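Local atomic coordinates of alpha-1,3-glucanase (Paenibacillus glycanilyticus, PDB entry 6K0P), a protein that hydrolyses alpha-1,3-glucan, as a bacterial glycoside hydrolase of family 87. Residues Tyr241-Ala246 / Ser272-Tyr277; Gln250-Val255 / Tyr277-Asp282; Gly285-Gly290 / Glu304-Leu309. The protein carries 1 engineered substitution. All coordinates share one frame; numbering follows the deposited sequence.

Interaction 1. Residues Tyr241-Ala246 / Ser272-Tyr277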
loop_
_atom_site.group_PDB
_atom_site.type_symbol
_atom_site.label_atom_id
_atom_site.label_comp_id
_atom_site.label_asym_id
_atom_site.label_seq_id
_atom_site.Cartn_x
_atom_site.Cartn_y
_atom_site.Cartn_z
ATOM N N TYR A 241 -13.959 -7.750 14.762
ATOM C CA TYR A 241 -14.370 -8.074 16.126
ATOM C C TYR A 241 -13.213 -8.159 17.108
ATOM O O TYR A 241 -13.280 -7.549 18.176
ATOM C CB TYR A 241 -15.155 -9.392 16.138
ATOM C CG TYR A 241 -16.394 -9.346 15.292
ATOM C CD1 TYR A 241 -17.474 -8.557 15.661
ATOM C CD2 TYR A 241 -16.473 -10.069 14.109
ATOM C CE1 TYR A 241 -18.624 -8.505 14.873
ATOM C CE2 TYR A 241 -17.603 -10.024 13.321
ATOM C CZ TYR A 241 -18.672 -9.242 13.712
ATOM O OH TYR A 241 -19.797 -9.199 12.920
ATOM N N THR A 242 -12.167 -8.922 16.796
ATOM C CA THR A 242 -11.013 -9.045 17.686
ATOM C C THR A 242 -10.043 -7.932 17.330
ATOM O O THR A 242 -9.481 -7.927 16.231
ATOM C CB THR A 242 -10.338 -10.399 17.494
ATOM O OG1 THR A 242 -11.245 -11.442 17.874
ATOM C CG2 THR A 242 -9.067 -10.496 18.354
ATOM N N LYS A 243 -9.844 -6.993 18.254
ATOM C CA LYS A 243 -8.983 -5.835 18.037
ATOM C C LYS A 243 -7.857 -5.860 19.056
ATOM O O LYS A 243 -8.106 -5.724 20.260
ATOM C CB LYS A 243 -9.786 -4.540 18.201
ATOM C CG LYS A 243 -10.962 -4.438 17.233
ATOM C CD LYS A 243 -11.847 -3.240 17.574
ATOM C CE LYS A 243 -13.062 -3.162 16.655
ATOM N NZ LYS A 243 -13.812 -1.894 16.905
ATOM N N LEU A 244 -6.626 -6.005 18.575
ATOM C CA LEU A 244 -5.449 -5.871 19.421
ATOM C C LEU A 244 -5.023 -4.411 19.360
ATOM O O LEU A 244 -4.807 -3.869 18.268
ATOM C CB LEU A 244 -4.334 -6.783 18.914
ATOM C CG LEU A 244 -4.703 -8.246 18.660
ATOM C CD1 LEU A 244 -3.439 -9.045 18.305
ATOM C CD2 LEU A 244 -5.429 -8.869 19.850
ATOM N N VAL A 245 -4.940 -3.760 20.515
ATOM C CA VAL A 245 -4.858 -2.305 20.576
ATOM C C VAL A 245 -3.588 -1.902 21.317
ATOM O O VAL A 245 -3.435 -2.200 22.509
ATOM C CB VAL A 245 -6.108 -1.701 21.241
ATOM C CG1 VAL A 245 -6.018 -0.186 21.271
ATOM C CG2 VAL A 245 -7.372 -2.139 20.497
ATOM N N ALA A 246 -2.692 -1.199 20.622
ATOM C CA ALA A 246 -1.560 -0.584 21.302
ATOM C C ALA A 246 -2.080 0.528 22.214
ATOM O O ALA A 246 -3.091 1.163 21.909
ATOM C CB ALA A 246 -0.598 0.017 20.275
ATOM N N SER A 272 -7.680 -7.984 14.065
ATOM C CA SER A 272 -7.106 -6.711 13.670
ATOM C C SER A 272 -6.128 -6.222 14.727
ATOM O O SER A 272 -6.174 -6.637 15.894
ATOM C CB SER A 272 -8.175 -5.635 13.397
ATOM O OG SER A 272 -8.932 -5.372 14.572
ATOM N N ALA A 273 -5.208 -5.357 14.294
ATOM C CA ALA A 273 -4.223 -4.759 15.182
ATOM C C ALA A 273 -4.166 -3.268 14.900
ATOM O O ALA A 273 -3.968 -2.850 13.748
ATOM C CB ALA A 273 -2.843 -5.391 15.006
ATOM N N TRP A 274 -4.344 -2.484 15.953
ATOM C CA TRP A 274 -4.484 -1.034 15.891
ATOM C C TRP A 274 -3.299 -0.435 16.637
ATOM O O TRP A 274 -3.300 -0.365 17.869
ATOM C CB TRP A 274 -5.834 -0.628 16.490
ATOM C CG TRP A 274 -6.942 -1.140 15.617
ATOM C CD1 TRP A 274 -7.593 -2.342 15.727
ATOM C CD2 TRP A 274 -7.469 -0.499 14.457
ATOM N NE1 TRP A 274 -8.509 -2.476 14.706
ATOM C CE2 TRP A 274 -8.452 -1.356 13.915
ATOM C CE3 TRP A 274 -7.207 0.719 13.823
ATOM C CZ2 TRP A 274 -9.172 -1.032 12.764
ATOM C CZ3 TRP A 274 -7.926 1.042 12.678
ATOM C CH2 TRP A 274 -8.899 0.172 12.166
ATOM N N GLY A 275 -2.277 -0.031 15.891
ATOM C CA GLY A 275 -1.071 0.496 16.485
ATOM C C GLY A 275 -1.252 1.915 16.973
ATOM O O GLY A 275 -2.294 2.548 16.809
ATOM N N ASN A 276 -0.198 2.430 17.603
ATOM C CA ASN A 276 -0.222 3.801 18.098
ATOM C C ASN A 276 0.892 4.653 17.498
ATOM O O ASN A 276 1.237 5.705 18.051
ATOM C CB ASN A 276 -0.204 3.834 19.627
ATOM C CG ASN A 276 1.082 3.283 20.203
ATOM O OD1 ASN A 276 2.016 2.962 19.467
ATOM N ND2 ASN A 276 1.131 3.162 21.534
ATOM N N TYR A 277 1.461 4.230 16.370
ATOM C CA TYR A 277 2.439 5.067 15.695
ATOM C C TYR A 277 1.739 6.275 15.095
ATOM O O TYR A 277 0.648 6.162 14.529
ATOM C CB TYR A 277 3.200 4.285 14.611
ATOM C CG TYR A 277 4.317 3.465 15.214
ATOM C CD1 TYR A 277 4.064 2.203 15.737
ATOM C CD2 TYR A 277 5.615 3.970 15.306
ATOM C CE1 TYR A 277 5.074 1.446 16.319
ATOM C CE2 TYR A 277 6.635 3.222 15.900
ATOM C CZ TYR A 277 6.352 1.963 16.398
ATOM O OH TYR A 277 7.332 1.192 17.000
#
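K243, L244 and V245 pair in parallel with S272, A273 and W274; the strand axes come within 4.5 Å and their directions differ by 29°. The ladder has four rungs: S272 N to T242 O, L244 N to S272 O, W274 N to L244 O (2.7 Å) and A246 N to W274 O. K243, V245, S272 and W274 occupy one face, L244 and A273 the other. On the first face the hydroxyl of S272 sits between its own backbone N and carbonyl carbon (chi1 62°), where W274 NE1 donates to S272 OG at 2.9 Å and ties the indole to its own strand. K243 passes beside S272 OG, its CG 3.5 Å away, and crosses the indole of W274 obliquely, K243 CB lying 4.0 Å from W274 CD1; it then runs extended to a glucose, where NZ makes a weak hydrogen bond. Beyond the strands A246 CB rests 3.7 Å from N276 CG, against the amide, while N276 ND2 reaches P247 O. The two strands belong to successive coils of the parallel beta-helix expected of the pectate-lyase-like clan: strand 217-220 adds to the far edge of 242-245, and strand 297-304 follows 271-274.

Interaction 2. Residues Gln250-Val255 / Tyr277-Asp282. With GLC (alpha-D-glucopyranose), chain B; SO4 (sulfate ion), chain H.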
loop_
_atom_site.group_PDB
_atom_site.type_symbol
_atom_site.label_atom_id
_atom_site.label_comp_id
_atom_site.label_asym_id
_atom_site.label_seq_id
_atom_site.Cartn_x
_atom_site.Cartn_y
_atom_site.Cartn_z
ATOM N N GLN A 250 -0.220 6.364 24.556
ATOM C CA GLN A 250 1.192 6.389 24.213
ATOM C C GLN A 250 1.332 6.557 22.703
ATOM O O GLN A 250 0.368 6.422 21.948
ATOM C CB GLN A 250 1.876 5.092 24.673
ATOM C CG GLN A 250 1.832 4.887 26.183
ATOM C CD GLN A 250 2.186 3.469 26.602
ATOM O OE1 GLN A 250 2.817 2.715 25.857
ATOM N NE2 GLN A 250 1.770 3.102 27.799
ATOM N N SER A 251 2.544 6.872 22.261
ATOM C CA SER A 251 2.808 7.004 20.838
ATOM C C SER A 251 4.042 6.200 20.455
ATOM O O SER A 251 5.036 6.154 21.193
ATOM C CB SER A 251 2.970 8.466 20.407
ATOM O OG SER A 251 4.173 9.011 20.905
ATOM N N ASN A 252 3.958 5.547 19.294
ATOM C CA ASN A 252 5.100 4.870 18.675
ATOM C C ASN A 252 5.671 3.752 19.540
ATOM O O ASN A 252 6.888 3.616 19.645
ATOM C CB ASN A 252 6.217 5.861 18.312
ATOM C CG ASN A 252 5.734 7.016 17.450
ATOM O OD1 ASN A 252 4.696 6.941 16.799
ATOM N ND2 ASN A 252 6.497 8.099 17.445
ATOM N N THR A 253 4.811 2.934 20.151
ATOM C CA THR A 253 5.246 1.795 20.961
ATOM C C THR A 253 5.401 0.567 20.067
ATOM O O THR A 253 4.484 0.246 19.304
ATOM C CB THR A 253 4.211 1.482 22.047
ATOM O OG1 THR A 253 3.646 2.693 22.566
ATOM C CG2 THR A 253 4.858 0.710 23.193
ATOM N N ASP A 254 6.535 -0.121 20.177
ATOM C CA ASP A 254 6.853 -1.289 19.354
ATOM C C ASP A 254 6.169 -2.489 19.989
ATOM O O ASP A 254 6.676 -3.070 20.952
ATOM C CB ASP A 254 8.365 -1.468 19.321
ATOM C CG ASP A 254 8.835 -2.512 18.312
ATOM O OD1 ASP A 254 8.075 -2.881 17.387
ATOM O OD2 ASP A 254 10.004 -2.956 18.455
ATOM N N VAL A 255 4.993 -2.847 19.474
ATOM C CA VAL A 255 4.169 -3.895 20.054
ATOM C C VAL A 255 3.701 -4.813 18.939
ATOM O O VAL A 255 3.775 -4.478 17.755
ATOM C CB VAL A 255 2.974 -3.327 20.855
ATOM C CG1 VAL A 255 3.485 -2.424 21.974
ATOM C CG2 VAL A 255 2.024 -2.569 19.930
ATOM N N TYR A 277 1.461 4.230 16.370
ATOM C CA TYR A 277 2.439 5.067 15.695
ATOM C C TYR A 277 1.739 6.275 15.095
ATOM O O TYR A 277 0.648 6.162 14.529
ATOM C CB TYR A 277 3.200 4.285 14.611
ATOM C CG TYR A 277 4.317 3.465 15.214
ATOM C CD1 TYR A 277 4.064 2.203 15.737
ATOM C CD2 TYR A 277 5.615 3.970 15.306
ATOM C CE1 TYR A 277 5.074 1.446 16.319
ATOM C CE2 TYR A 277 6.635 3.222 15.900
ATOM C CZ TYR A 277 6.352 1.963 16.398
ATOM O OH TYR A 277 7.332 1.192 17.000
ATOM N N ILE A 278 2.361 7.441 15.274
ATOM C CA ILE A 278 1.919 8.679 14.650
ATOM C C ILE A 278 2.954 9.234 13.694
ATOM O O ILE A 278 2.731 10.291 13.095
ATOM C CB ILE A 278 1.498 9.731 15.692
ATOM C CG1 ILE A 278 2.660 10.035 16.641
ATOM C CG2 ILE A 278 0.275 9.229 16.458
ATOM C CD1 ILE A 278 2.389 11.205 17.581
ATOM N N ASN A 279 4.087 8.558 13.549
ATOM C CA ASN A 279 5.090 8.903 12.555
ATOM C C ASN A 279 5.964 7.678 12.343
ATOM O O ASN A 279 5.892 6.699 13.093
ATOM C CB ASN A 279 5.929 10.129 12.972
ATOM C CG ASN A 279 6.631 9.926 14.300
ATOM O OD1 ASN A 279 6.083 10.243 15.357
ATOM N ND2 ASN A 279 7.845 9.383 14.254
ATOM N N ARG A 280 6.791 7.749 11.310
ATOM C CA ARG A 280 7.702 6.668 10.980
ATOM C C ARG A 280 8.887 6.673 11.932
ATOM O O ARG A 280 9.408 7.738 12.290
ATOM C CB ARG A 280 8.196 6.859 9.546
ATOM C CG ARG A 280 9.144 5.794 9.047
ATOM C CD ARG A 280 9.435 6.024 7.570
ATOM N NE ARG A 280 10.406 5.064 7.065
ATOM C CZ ARG A 280 10.607 4.813 5.775
ATOM N NH1 ARG A 280 9.898 5.451 4.857
ATOM N NH2 ARG A 280 11.511 3.914 5.398
ATOM N N VAL A 281 9.300 5.474 12.339
ATOM C CA VAL A 281 10.537 5.246 13.078
ATOM C C VAL A 281 11.215 4.050 12.429
ATOM O O VAL A 281 10.564 3.031 12.177
ATOM C CB VAL A 281 10.262 4.964 14.569
ATOM C CG1 VAL A 281 11.580 4.842 15.349
ATOM C CG2 VAL A 281 9.376 6.056 15.174
ATOM N N ASP A 282 12.507 4.169 12.142
ATOM C CA ASP A 282 13.223 3.124 11.425
ATOM C C ASP A 282 13.950 2.228 12.421
ATOM O O ASP A 282 14.876 2.678 13.115
ATOM C CB ASP A 282 14.196 3.709 10.402
ATOM C CG ASP A 282 13.489 4.433 9.271
ATOM O OD1 ASP A 282 12.323 4.108 8.974
ATOM O OD2 ASP A 282 14.110 5.326 8.670
HETATM C C1 GLC B . 14.410 1.784 6.396
HETATM C C2 GLC B . 15.325 0.877 7.195
HETATM C C3 GLC B . 14.637 -0.450 7.426
HETATM C C4 GLC B . 13.268 -0.236 8.059
HETATM C C5 GLC B . 12.440 0.650 7.169
HETATM C C6 GLC B . 11.113 1.046 7.797
HETATM O O1 GLC B . 14.340 1.229 5.127
HETATM O O2 GLC B . 16.554 0.756 6.471
HETATM O O3 GLC B . 15.388 -1.154 8.398
HETATM O O4 GLC B . 12.586 -1.452 8.228
HETATM O O5 GLC B . 13.131 1.840 6.953
HETATM O O6 GLC B . 11.210 1.633 9.064
HETATM S S SO4 H . 4.428 8.491 24.892
HETATM O O1 SO4 H . 4.757 9.362 23.766
HETATM O O2 SO4 H . 4.481 7.095 24.474
HETATM O O3 SO4 H . 5.422 8.736 25.949
HETATM O O4 SO4 H . 3.099 8.829 25.407
HETATM O O HOH W 1 9.067 2.703 18.440
#
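N252 lays its backbone CA over the ring of Y277, 3.6 Å from the ring centroid and 15° off the normal, a CH-pi contact made from a left-handed backbone conformation. T253 N lies over the same face, nearer the rim. The side chain of N252 then holds the second loop at two points. With CG anti to the carbonyl carbon (chi1 -54°), its amide reaches the backbone just after Y277: OD1 accepts I278 N at 2.8 Å, nearly in line with the C=O bond, and ND2 donates to N279 OD1 at 3.0 Å. The two amide planes are 86° apart, and N252 ND2 lies above the carbonyl plane of N279, whose OD1 also accepts from N124. A water joins the far end of the tyrosine to the backbone, 2.7 Å from both N252 O and Y277 OH. The segments belong to loops that leave neighbouring coils of the beta-helix, after strands 242-245 and 271-274, so the asparagine links consecutive loops on one side of the solenoid. Further along, the second loop enters a sugar site. R280 NE forms a salt bridge at 2.9 Å with D282 OD1, through the syn lone pair of the carboxylate and in the guanidinium plane, while R280 NH1 pairs with D354. R280 NH2 donates to glucose O5 at 3.1 Å, and D282 OD1 accepts a hydrogen bond from glucose O6 at 2.7 Å. At the other end, S251 N donates to O2 of a sulfate probably taken from the crystallisation liquor.

Interaction 3. Residues Gly285-Gly290 / Glu304-Leu309. With GLC (alpha-D-glucopyranose), chain B.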
loop_
_atom_site.group_PDB
_atom_site.type_symbol
_atom_site.label_atom_id
_atom_site.label_comp_id
_atom_site.label_asym_id
_atom_site.label_seq_id
_atom_site.Cartn_x
_atom_site.Cartn_y
_atom_site.Cartn_z
ATOM N N GLY A 285 8.739 -1.082 15.074
ATOM C CA GLY A 285 7.471 -0.695 14.486
ATOM C C GLY A 285 6.833 -1.664 13.517
ATOM O O GLY A 285 5.819 -1.309 12.900
ATOM N N LYS A 286 7.370 -2.866 13.356
ATOM C CA LYS A 286 6.706 -3.868 12.534
ATOM C C LYS A 286 5.749 -4.650 13.421
ATOM O O LYS A 286 6.130 -5.091 14.511
ATOM C CB LYS A 286 7.724 -4.810 11.889
ATOM C CG LYS A 286 8.602 -4.129 10.851
ATOM C CD LYS A 286 9.925 -3.638 11.436
ATOM C CE LYS A 286 10.810 -3.104 10.323
ATOM N NZ LYS A 286 12.148 -2.669 10.833
ATOM N N PHE A 287 4.496 -4.794 12.975
ATOM C CA PHE A 287 3.527 -5.511 13.803
ATOM C C PHE A 287 3.995 -6.933 14.090
ATOM O O PHE A 287 3.900 -7.409 15.228
ATOM C CB PHE A 287 2.137 -5.518 13.161
ATOM C CG PHE A 287 1.164 -6.441 13.853
ATOM C CD1 PHE A 287 0.841 -6.251 15.193
ATOM C CD2 PHE A 287 0.581 -7.492 13.172
ATOM C CE1 PHE A 287 -0.040 -7.109 15.832
ATOM C CE2 PHE A 287 -0.316 -8.348 13.804
ATOM C CZ PHE A 287 -0.618 -8.160 15.132
ATOM N N ILE A 288 4.515 -7.619 13.078
ATOM C CA ILE A 288 5.074 -8.957 13.234
ATOM C C ILE A 288 6.558 -8.880 12.910
ATOM O O ILE A 288 6.940 -8.438 11.817
ATOM C CB ILE A 288 4.376 -9.982 12.326
ATOM C CG1 ILE A 288 2.920 -10.171 12.749
ATOM C CG2 ILE A 288 5.123 -11.324 12.360
ATOM C CD1 ILE A 288 2.061 -10.844 11.678
ATOM N N ASP A 289 7.390 -9.302 13.860
ATOM C CA ASP A 289 8.793 -9.587 13.614
ATOM C C ASP A 289 8.954 -11.092 13.469
ATOM O O ASP A 289 8.321 -11.870 14.191
ATOM C CB ASP A 289 9.653 -9.117 14.788
ATOM C CG ASP A 289 9.580 -7.624 15.005
ATOM O OD1 ASP A 289 9.896 -6.876 14.067
ATOM O OD2 ASP A 289 9.209 -7.211 16.118
ATOM N N GLY A 290 9.790 -11.498 12.528
ATOM C CA GLY A 290 10.040 -12.915 12.351
ATOM C C GLY A 290 11.249 -13.132 11.477
ATOM O O GLY A 290 11.132 -13.640 10.358
ATOM N N GLU A 304 -3.223 -1.484 11.124
ATOM C CA GLU A 304 -3.088 -0.052 10.882
ATOM C C GLU A 304 -2.153 0.583 11.895
ATOM O O GLU A 304 -2.023 0.113 13.029
ATOM C CB GLU A 304 -4.424 0.701 10.975
ATOM C CG GLU A 304 -5.484 0.133 10.047
ATOM C CD GLU A 304 -6.521 1.150 9.591
ATOM O OE1 GLU A 304 -6.329 2.381 9.776
ATOM O OE2 GLU A 304 -7.538 0.713 9.006
ATOM N N HIS A 305 -1.509 1.675 11.478
ATOM C CA HIS A 305 -0.792 2.553 12.409
ATOM C C HIS A 305 0.394 1.856 13.063
ATOM O O HIS A 305 0.714 2.110 14.231
ATOM C CB HIS A 305 -1.734 3.209 13.426
ATOM C CG HIS A 305 -2.898 3.889 12.783
ATOM N ND1 HIS A 305 -4.172 3.849 13.306
ATOM C CD2 HIS A 305 -2.976 4.614 11.642
ATOM C CE1 HIS A 305 -4.989 4.520 12.510
ATOM N NE2 HIS A 305 -4.289 4.993 11.494
ATOM N N PHE A 306 1.032 0.974 12.298
ATOM C CA PHE A 306 2.382 0.493 12.542
ATOM C C PHE A 306 3.297 1.080 11.480
ATOM O O PHE A 306 2.845 1.715 10.521
ATOM C CB PHE A 306 2.425 -1.046 12.525
ATOM C CG PHE A 306 1.755 -1.665 13.720
ATOM C CD1 PHE A 306 0.386 -1.914 13.718
ATOM C CD2 PHE A 306 2.483 -1.955 14.865
ATOM C CE1 PHE A 306 -0.239 -2.466 14.830
ATOM C CE2 PHE A 306 1.865 -2.507 15.978
ATOM C CZ PHE A 306 0.503 -2.760 15.963
ATOM N N VAL A 307 4.602 0.876 11.662
ATOM C CA VAL A 307 5.538 1.252 10.610
ATOM C C VAL A 307 5.386 0.310 9.418
ATOM O O VAL A 307 5.238 0.754 8.273
ATOM C CB VAL A 307 6.977 1.320 11.155
ATOM C CG1 VAL A 307 7.951 1.726 10.040
ATOM C CG2 VAL A 307 7.046 2.336 12.294
ATOM N N CYS A 308 5.343 -1.003 9.680
ATOM C CA CYS A 308 5.083 -1.998 8.645
ATOM C C CYS A 308 4.229 -3.109 9.229
ATOM O O CYS A 308 4.167 -3.284 10.451
ATOM C CB CYS A 308 6.366 -2.695 8.154
ATOM S SG CYS A 308 7.728 -1.604 7.733
ATOM N N LEU A 309 3.615 -3.901 8.338
ATOM C CA LEU A 309 3.091 -5.198 8.768
ATOM C C LEU A 309 4.229 -6.177 9.018
ATOM O O LEU A 309 4.321 -6.771 10.096
ATOM C CB LEU A 309 2.098 -5.772 7.751
ATOM C CG LEU A 309 1.712 -7.248 7.992
ATOM C CD1 LEU A 309 1.195 -7.480 9.421
ATOM C CD2 LEU A 309 0.678 -7.742 6.971
HETATM C C1 GLC B . 14.410 1.784 6.396
HETATM C C2 GLC B . 15.325 0.877 7.195
HETATM C C3 GLC B . 14.637 -0.450 7.426
HETATM C C4 GLC B . 13.268 -0.236 8.059
HETATM C C5 GLC B . 12.440 0.650 7.169
HETATM C C6 GLC B . 11.113 1.046 7.797
HETATM O O1 GLC B . 14.340 1.229 5.127
HETATM O O2 GLC B . 16.554 0.756 6.471
HETATM O O3 GLC B . 15.388 -1.154 8.398
HETATM O O4 GLC B . 12.586 -1.452 8.228
HETATM O O5 GLC B . 13.131 1.840 6.953
HETATM O O6 GLC B . 11.210 1.633 9.064
#
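F287 sets its CB squarely over the centre of the F306 ring, 3.9 Å from the centroid, in a CH-pi contact. The aromatic pair itself is oblique, with planes 54° apart and F287 CD1 3.6 Å from F306 CZ. CG anti to the backbone N (chi1 170°) carries the F287 ring toward L309, whose CD1 lies at its edge, 3.8 Å from F287 CD2; beside it the side chains of I288 and L309 run the same way. An alanine in place of F306 would probably open a gap beneath F287 CB and CD1 and give the F287 ring more freedom to turn.

In the backbone, G285 O lies in the plane of the F306 ring at its edge and accepts two donors, V307 N at 2.8 Å and C308 N at 3.3 Å. F287 N reaches C308 O at 3.0 Å, and I288 N reaches L309 O. A side chain at G285 would run into V307 CG2 and the carbonyl oxygen of the residue before it, hence the glycine. K286 and C308 form a parallel bridge, after which both chains turn a corner, as adjacent coils of a beta-helix do. I301 and V303 of strand 297-304 pack on F287, A273 of strand 271-274 on both phenylalanines, and V255 on F306.

Toward the sugar, K286 bends at chi2 (94°), which turns CD aside; the chain then runs extended and NZ donates to glucose O4 at 2.9 Å, while G283 O and a cation-pi contact with W311 help to fix the amine. V307 CG1 approaches O6 of the same sugar at 3.4 Å. Apolar packing of the phenylalanines thus lies behind a sugar site lined by an amine and a valine methyl, consistent with substrate recognition.

Overall arrangement
All three contacts join successive coils of one solenoid. Interactions 1 and 3 are buried and rest on parallel backbone pairing, the first with mixed polar and aromatic side chains, the third with phenylalanines turned into the interior. Interaction 2 is partly exposed, lacks strand pairing and depends on an asparagine packed on a tyrosine ring, side-chain amide bonds and a water. Y277 belongs to both 1 and 2, and N276 bonds to N252 and T253 between them. D254 OD1 meets G285 N, and Y277 N meets H305 O, so the loops of 2 are stitched to 3. Interactions 2 and 3 furnish R280, D282 and K286 to one glucose; K243 serves a different sugar site.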